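Local coordinates for YopX protein domain-containing protein (Enterococcus faecalis, PDB 2OX7) that is of unknown function, a YopX-family protein rich in beta strands whose crystal assembly holds four protein chains, at residues F7-T12 / E19-L24; N29-I34 / Y65-S70. One frame throughout, in Å; residues are numbered along the deposited sequence.

How the contacts relate
The two contacts are centred about 6 Å apart and join the same two antiparallel sheets. One sheet holds strands 16-19, 7-11 and 65-71; the other holds 21-25, 31-41 and 46-56. Contact 1 joins 7-12 to 19-24, where the chain turns from the first sheet into the second. Contact 2 joins 29-34 to 65-70 and opens only after contact 1 has closed. W10 O accepts a probable hydrogen bond from V66 N, and L24 O one from I32 N, so the contacts are linked within each sheet. Both therefore lie in the interface between the two sheets. Both also reach a second subunit.

Contact 1 of 2, residues F7-T12 / E19-L24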
loop_
_atom_site.group_PDB
_atom_site.type_symbol
_atom_site.label_atom_id
_atom_site.label_comp_id
_atom_site.label_asym_id
_atom_site.label_seq_id
_atom_site.Cartn_x
_atom_site.Cartn_y
_atom_site.Cartn_z
ATOM N N PHE A 7 11.285 3.840 -21.204
ATOM C CA PHE A 7 9.992 4.200 -21.755
ATOM C C PHE A 7 9.711 3.509 -23.068
ATOM O O PHE A 7 10.634 3.261 -23.857
ATOM C CB PHE A 7 9.879 5.735 -21.991
ATOM C CG PHE A 7 10.094 6.537 -20.746
ATOM C CD1 PHE A 7 9.052 6.738 -19.838
ATOM C CD2 PHE A 7 11.345 7.061 -20.467
ATOM C CE1 PHE A 7 9.276 7.468 -18.653
ATOM C CE2 PHE A 7 11.579 7.766 -19.305
ATOM C CZ PHE A 7 10.538 7.973 -18.395
ATOM N N ARG A 8 8.432 3.238 -23.300
ATOM C CA ARG A 8 7.932 2.799 -24.622
ATOM C C ARG A 8 6.802 3.744 -25.025
ATOM O O ARG A 8 6.224 4.447 -24.181
ATOM C CB ARG A 8 7.444 1.345 -24.609
ATOM C CG ARG A 8 6.201 1.137 -23.770
ATOM C CD ARG A 8 5.813 -0.319 -23.662
ATOM N NE ARG A 8 4.525 -0.443 -22.951
ATOM C CZ ARG A 8 3.966 -1.612 -22.639
ATOM N NH1 ARG A 8 4.606 -2.730 -22.937
ATOM N NH2 ARG A 8 2.798 -1.643 -21.991
ATOM N N ALA A 9 6.497 3.783 -26.324
ATOM C CA ALA A 9 5.476 4.694 -26.833
ATOM C C ALA A 9 4.600 4.013 -27.862
ATOM O O ALA A 9 5.090 3.265 -28.710
ATOM C CB ALA A 9 6.098 5.919 -27.454
ATOM N N TRP A 10 3.305 4.234 -27.741
ATOM C CA TRP A 10 2.347 3.709 -28.701
ATOM C C TRP A 10 2.086 4.863 -29.631
ATOM O O TRP A 10 1.699 5.939 -29.184
ATOM C CB TRP A 10 1.061 3.314 -28.004
ATOM C CG TRP A 10 -0.053 2.876 -28.925
ATOM C CD1 TRP A 10 -1.259 3.505 -29.103
ATOM C CD2 TRP A 10 -0.080 1.709 -29.747
ATOM N NE1 TRP A 10 -2.028 2.797 -29.992
ATOM C CE2 TRP A 10 -1.332 1.694 -30.406
ATOM C CE3 TRP A 10 0.825 0.663 -29.982
ATOM C CZ2 TRP A 10 -1.706 0.674 -31.290
ATOM C CZ3 TRP A 10 0.476 -0.332 -30.876
ATOM C CH2 TRP A 10 -0.797 -0.323 -31.522
ATOM N N ASP A 11 2.357 4.635 -30.915
ATOM C CA ASP A 11 2.088 5.625 -31.967
ATOM C C ASP A 11 0.671 5.363 -32.431
ATOM O O ASP A 11 0.413 4.330 -33.022
ATOM C CB ASP A 11 3.066 5.391 -33.110
ATOM C CG ASP A 11 2.901 6.384 -34.267
ATOM O OD1 ASP A 11 1.830 7.025 -34.407
ATOM O OD2 ASP A 11 3.896 6.512 -35.019
ATOM N N THR A 12 -0.237 6.280 -32.129
ATOM C CA THR A 12 -1.662 6.062 -32.367
ATOM C C THR A 12 -2.087 6.548 -33.741
ATOM O O THR A 12 -3.280 6.727 -33.993
ATOM C CB THR A 12 -2.532 6.834 -31.369
ATOM O OG1 THR A 12 -2.599 8.207 -31.773
ATOM C CG2 THR A 12 -1.962 6.754 -29.978
ATOM N N GLU A 19 9.850 0.826 -28.932
ATOM C CA GLU A 19 10.571 0.499 -27.706
ATOM C C GLU A 19 11.690 1.471 -27.410
ATOM O O GLU A 19 12.252 2.095 -28.319
ATOM C CB GLU A 19 11.115 -0.931 -27.745
ATOM C CG GLU A 19 10.053 -1.978 -27.977
ATOM C CD GLU A 19 9.044 -2.075 -26.831
ATOM O OE1 GLU A 19 9.379 -1.720 -25.673
ATOM O OE2 GLU A 19 7.907 -2.518 -27.097
ATOM N N ASN A 20 12.012 1.588 -26.125
ATOM C CA ASN A 20 13.196 2.270 -25.665
ATOM C C ASN A 20 13.351 3.667 -26.237
ATOM O O ASN A 20 14.414 4.017 -26.782
ATOM C CB ASN A 20 14.441 1.422 -25.916
ATOM C CG ASN A 20 15.322 1.326 -24.695
ATOM O OD1 ASN A 20 16.150 0.413 -24.587
ATOM N ND2 ASN A 20 15.175 2.278 -23.771
ATOM N N VAL A 21 12.298 4.464 -26.072
ATOM C CA VAL A 21 12.244 5.869 -26.536
ATOM C C VAL A 21 12.642 6.849 -25.431
ATOM O O VAL A 21 12.578 6.512 -24.238
ATOM C CB VAL A 21 10.828 6.274 -27.063
ATOM C CG1 VAL A 21 10.310 5.298 -28.132
ATOM C CG2 VAL A 21 9.783 6.433 -25.926
ATOM N N THR A 22 13.035 8.067 -25.822
ATOM C CA THR A 22 13.285 9.130 -24.850
ATOM C C THR A 22 12.271 10.238 -25.060
ATOM O O THR A 22 12.314 10.934 -26.070
ATOM C CB THR A 22 14.716 9.697 -24.983
ATOM O OG1 THR A 22 15.657 8.623 -24.864
ATOM C CG2 THR A 22 15.003 10.722 -23.890
ATOM N N PRO A 23 11.321 10.395 -24.124
ATOM C CA PRO A 23 10.295 11.421 -24.281
ATOM C C PRO A 23 10.824 12.793 -23.864
ATOM O O PRO A 23 11.581 12.899 -22.895
ATOM C CB PRO A 23 9.189 10.946 -23.328
ATOM C CG PRO A 23 9.920 10.239 -22.240
ATOM C CD PRO A 23 11.148 9.632 -22.866
ATOM N N LEU A 24 10.473 13.835 -24.626
ATOM C CA LEU A 24 10.965 15.182 -24.317
ATOM C C LEU A 24 9.798 16.090 -23.946
ATOM O O LEU A 24 8.838 16.209 -24.704
ATOM C CB LEU A 24 11.777 15.769 -25.498
ATOM C CG LEU A 24 13.246 15.352 -25.708
ATOM C CD1 LEU A 24 13.446 13.859 -25.812
ATOM C CD2 LEU A 24 13.817 16.009 -26.983
HETATM O O HOH W 1 13.753 4.794 -22.580
HETATM O O HOH W 2 6.558 -3.264 -25.040
#
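F7 and V21 grip one water between their backbones. It accepts a bond from F7 N at 3.0 Å and donates one to V21 O at 2.7 Å. N20 ND2 adds a weak third bond; N20 OD1 is held by K6. A direct backbone bond lies beside the water, from V21 N to F7 O, at 3.0 Å. Its N-H...O angle is 149°. This is the corner at N20, where the chain leaves the sheet of strand 7-11 and enters that of 21-25.

Beyond the corner the side chains take over. P23 crosses F7 at about a right angle and lays CG over one face of the ring, a CH-pi contact 4.0 Å from the centroid, offset toward the rim. P23 CD comes to 3.5 Å from F7 CD2. F7 CG, anti to its carbonyl carbon (chi1 -58°), starts the ring that P23 covers. P5 of the second subunit also packs on F7. V21 CG2 rests against both F7 CB and A9 CB, and V21 also meets I34 of the second sheet.

A second water joins R8 to E19. It accepts from R8 NH1 and donates to E19 OE2 at 2.6 Å. The charged atoms themselves stay 5.3 Å apart, R8 NH1 to E19 OE2. R8 NH2 has its salt bridge with D85 and also bonds E83 O. R8 and E19 are thus joined by a water rather than by a direct salt bridge, so any mutual stabilisation of their charges is probably modest. One backbone hydrogen bond, a water bridge and apolar contacts join the segments at the corner.

Contact 2 of 2, residues N29-I34 / Y65-S70; sequences NSMIAI and YVIMQS
M31 and I34 meet Y65 and I67 where two antiparallel sheets pack face to face, with strands 31-34 and 65-70 crossing at 87°. The strand axes are 9.6 Å apart at closest approach, and side chains fill the gap. M31 is selenomethionine. A bend at chi3 (45°) sets its methyl CE. That methyl lies 3.9 Å from Y65 CB and also comes close to Y65 O. SE meets the CG1-CD1 arm of I67 at a slant, 3.6 Å from I67 CD1. Its still shorter approach to I67 CG1 is doubtful.

Strand 31-34 carries a classic beta bulge: I32 and A33 both face L24 on the neighbouring strand. M31 and I34, three residues apart, therefore both point at strand 65-70, while A33 turns away. I34 uses its two branches differently. CG2 sits over the centre of the Y65 ring, a CH-pi contact 4.2 Å from the centroid and 4° off the normal. CD1 reaches I67 CD1 at 3.9 Å, as the two isoleucine side chains run past one another in opposite senses. The Y65 hydroxyl bonds D55, on the strand that pairs with I34. F63 adds a further aromatic ring against M31, I34 and Y65, and P23 and F7 border I67.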
loop_
_atom_site.group_PDB
_atom_site.type_symbol
_atom_site.label_atom_id
_atom_site.label_comp_id
_atom_site.label_asym_id
_atom_site.label_seq_id
_atom_site.Cartn_x
_atom_site.Cartn_y
_atom_site.Cartn_z
ATOM N N ASN A 29 4.870 20.297 -18.627
ATOM C CA ASN A 29 4.514 18.867 -18.595
ATOM C C ASN A 29 3.798 18.332 -19.846
ATOM O O ASN A 29 3.073 17.338 -19.784
ATOM C CB ASN A 29 3.719 18.519 -17.323
ATOM C CG ASN A 29 4.556 18.616 -16.056
ATOM O OD1 ASN A 29 5.777 18.815 -16.109
ATOM N ND2 ASN A 29 3.903 18.484 -14.906
ATOM N N SER A 30 4.000 18.996 -20.980
ATOM C CA SER A 30 3.476 18.495 -22.241
ATOM C C SER A 30 4.624 17.880 -23.014
ATOM O O SER A 30 5.675 18.500 -23.158
ATOM C CB SER A 30 2.842 19.618 -23.059
ATOM O OG SER A 30 1.864 20.305 -22.296
HETATM N N MSE A 31 4.430 16.651 -23.481
HETATM C CA MSE A 31 5.411 16.031 -24.360
HETATM C C MSE A 31 5.364 16.705 -25.724
HETATM O O MSE A 31 4.311 16.742 -26.375
HETATM C CB MSE A 31 5.178 14.544 -24.519
HETATM C CG MSE A 31 6.283 13.865 -25.276
HETATM SE SE MSE A 31 5.982 11.966 -25.496
HETATM C CE MSE A 31 4.104 11.959 -26.037
ATOM N N ILE A 32 6.506 17.247 -26.130
ATOM C CA ILE A 32 6.582 18.020 -27.369
ATOM C C ILE A 32 7.495 17.364 -28.404
ATOM O O ILE A 32 7.476 17.737 -29.583
ATOM C CB ILE A 32 6.941 19.509 -27.112
ATOM C CG1 ILE A 32 8.310 19.647 -26.419
ATOM C CG2 ILE A 32 5.810 20.201 -26.324
ATOM C CD1 ILE A 32 8.878 21.097 -26.403
ATOM N N ALA A 33 8.273 16.372 -27.973
ATOM C CA ALA A 33 9.126 15.616 -28.891
ATOM C C ALA A 33 9.355 14.201 -28.402
ATOM O O ALA A 33 9.130 13.884 -27.229
ATOM C CB ALA A 33 10.479 16.330 -29.103
ATOM N N ILE A 34 9.819 13.362 -29.316
ATOM C CA ILE A 34 10.251 12.031 -28.966
ATOM C C ILE A 34 11.494 11.659 -29.761
ATOM O O ILE A 34 11.547 11.839 -30.986
ATOM C CB ILE A 34 9.086 11.003 -29.120
ATOM C CG1 ILE A 34 9.460 9.647 -28.525
ATOM C CG2 ILE A 34 8.595 10.894 -30.573
ATOM C CD1 ILE A 34 8.238 8.745 -28.328
ATOM N N TYR A 65 1.509 10.176 -29.748
ATOM C CA TYR A 65 2.330 9.205 -29.021
ATOM C C TYR A 65 1.885 9.153 -27.571
ATOM O O TYR A 65 1.652 10.199 -26.953
ATOM C CB TYR A 65 3.804 9.571 -29.104
ATOM C CG TYR A 65 4.342 9.599 -30.519
ATOM C CD1 TYR A 65 4.881 8.464 -31.107
ATOM C CD2 TYR A 65 4.299 10.777 -31.275
ATOM C CE1 TYR A 65 5.373 8.495 -32.407
ATOM C CE2 TYR A 65 4.787 10.820 -32.568
ATOM C CZ TYR A 65 5.318 9.681 -33.134
ATOM O OH TYR A 65 5.817 9.735 -34.427
ATOM N N VAL A 66 1.749 7.933 -27.048
ATOM C CA VAL A 66 1.310 7.717 -25.668
ATOM C C VAL A 66 2.485 7.056 -24.956
ATOM O O VAL A 66 2.886 5.957 -25.347
ATOM C CB VAL A 66 0.070 6.796 -25.625
ATOM C CG1 VAL A 66 -0.289 6.416 -24.188
ATOM C CG2 VAL A 66 -1.130 7.457 -26.338
ATOM N N ILE A 67 3.039 7.712 -23.936
ATOM C CA ILE A 67 4.232 7.188 -23.240
ATOM C C ILE A 67 3.829 6.292 -22.060
ATOM O O ILE A 67 2.813 6.568 -21.379
ATOM C CB ILE A 67 5.144 8.322 -22.729
ATOM C CG1 ILE A 67 5.607 9.198 -23.889
ATOM C CG2 ILE A 67 6.394 7.771 -22.019
ATOM C CD1 ILE A 67 6.674 8.552 -24.785
HETATM N N MSE A 68 4.629 5.236 -21.844
HETATM C CA MSE A 68 4.433 4.300 -20.725
HETATM C C MSE A 68 5.799 4.012 -20.161
HETATM O O MSE A 68 6.757 3.817 -20.925
HETATM C CB MSE A 68 3.774 3.001 -21.198
HETATM C CG MSE A 68 2.314 3.162 -21.607
HETATM SE SE MSE A 68 1.808 1.720 -22.856
HETATM C CE MSE A 68 2.242 2.655 -24.556
ATOM N N GLN A 69 5.904 3.960 -18.827
ATOM C CA GLN A 69 7.198 3.769 -18.207
ATOM C C GLN A 69 7.306 2.356 -17.660
ATOM O O GLN A 69 6.307 1.765 -17.244
ATOM C CB GLN A 69 7.384 4.783 -17.059
ATOM C CG GLN A 69 8.760 4.685 -16.421
ATOM C CD GLN A 69 9.064 5.840 -15.445
ATOM O OE1 GLN A 69 8.269 6.777 -15.301
ATOM N NE2 GLN A 69 10.241 5.785 -14.825
ATOM N N SER A 70 8.516 1.834 -17.657
ATOM C CA SER A 70 8.766 0.561 -16.955
ATOM C C SER A 70 8.567 0.688 -15.449
ATOM O O SER A 70 9.063 1.661 -14.802
ATOM C CB SER A 70 10.158 0.063 -17.236
ATOM O OG SER A 70 10.479 -1.078 -16.433
#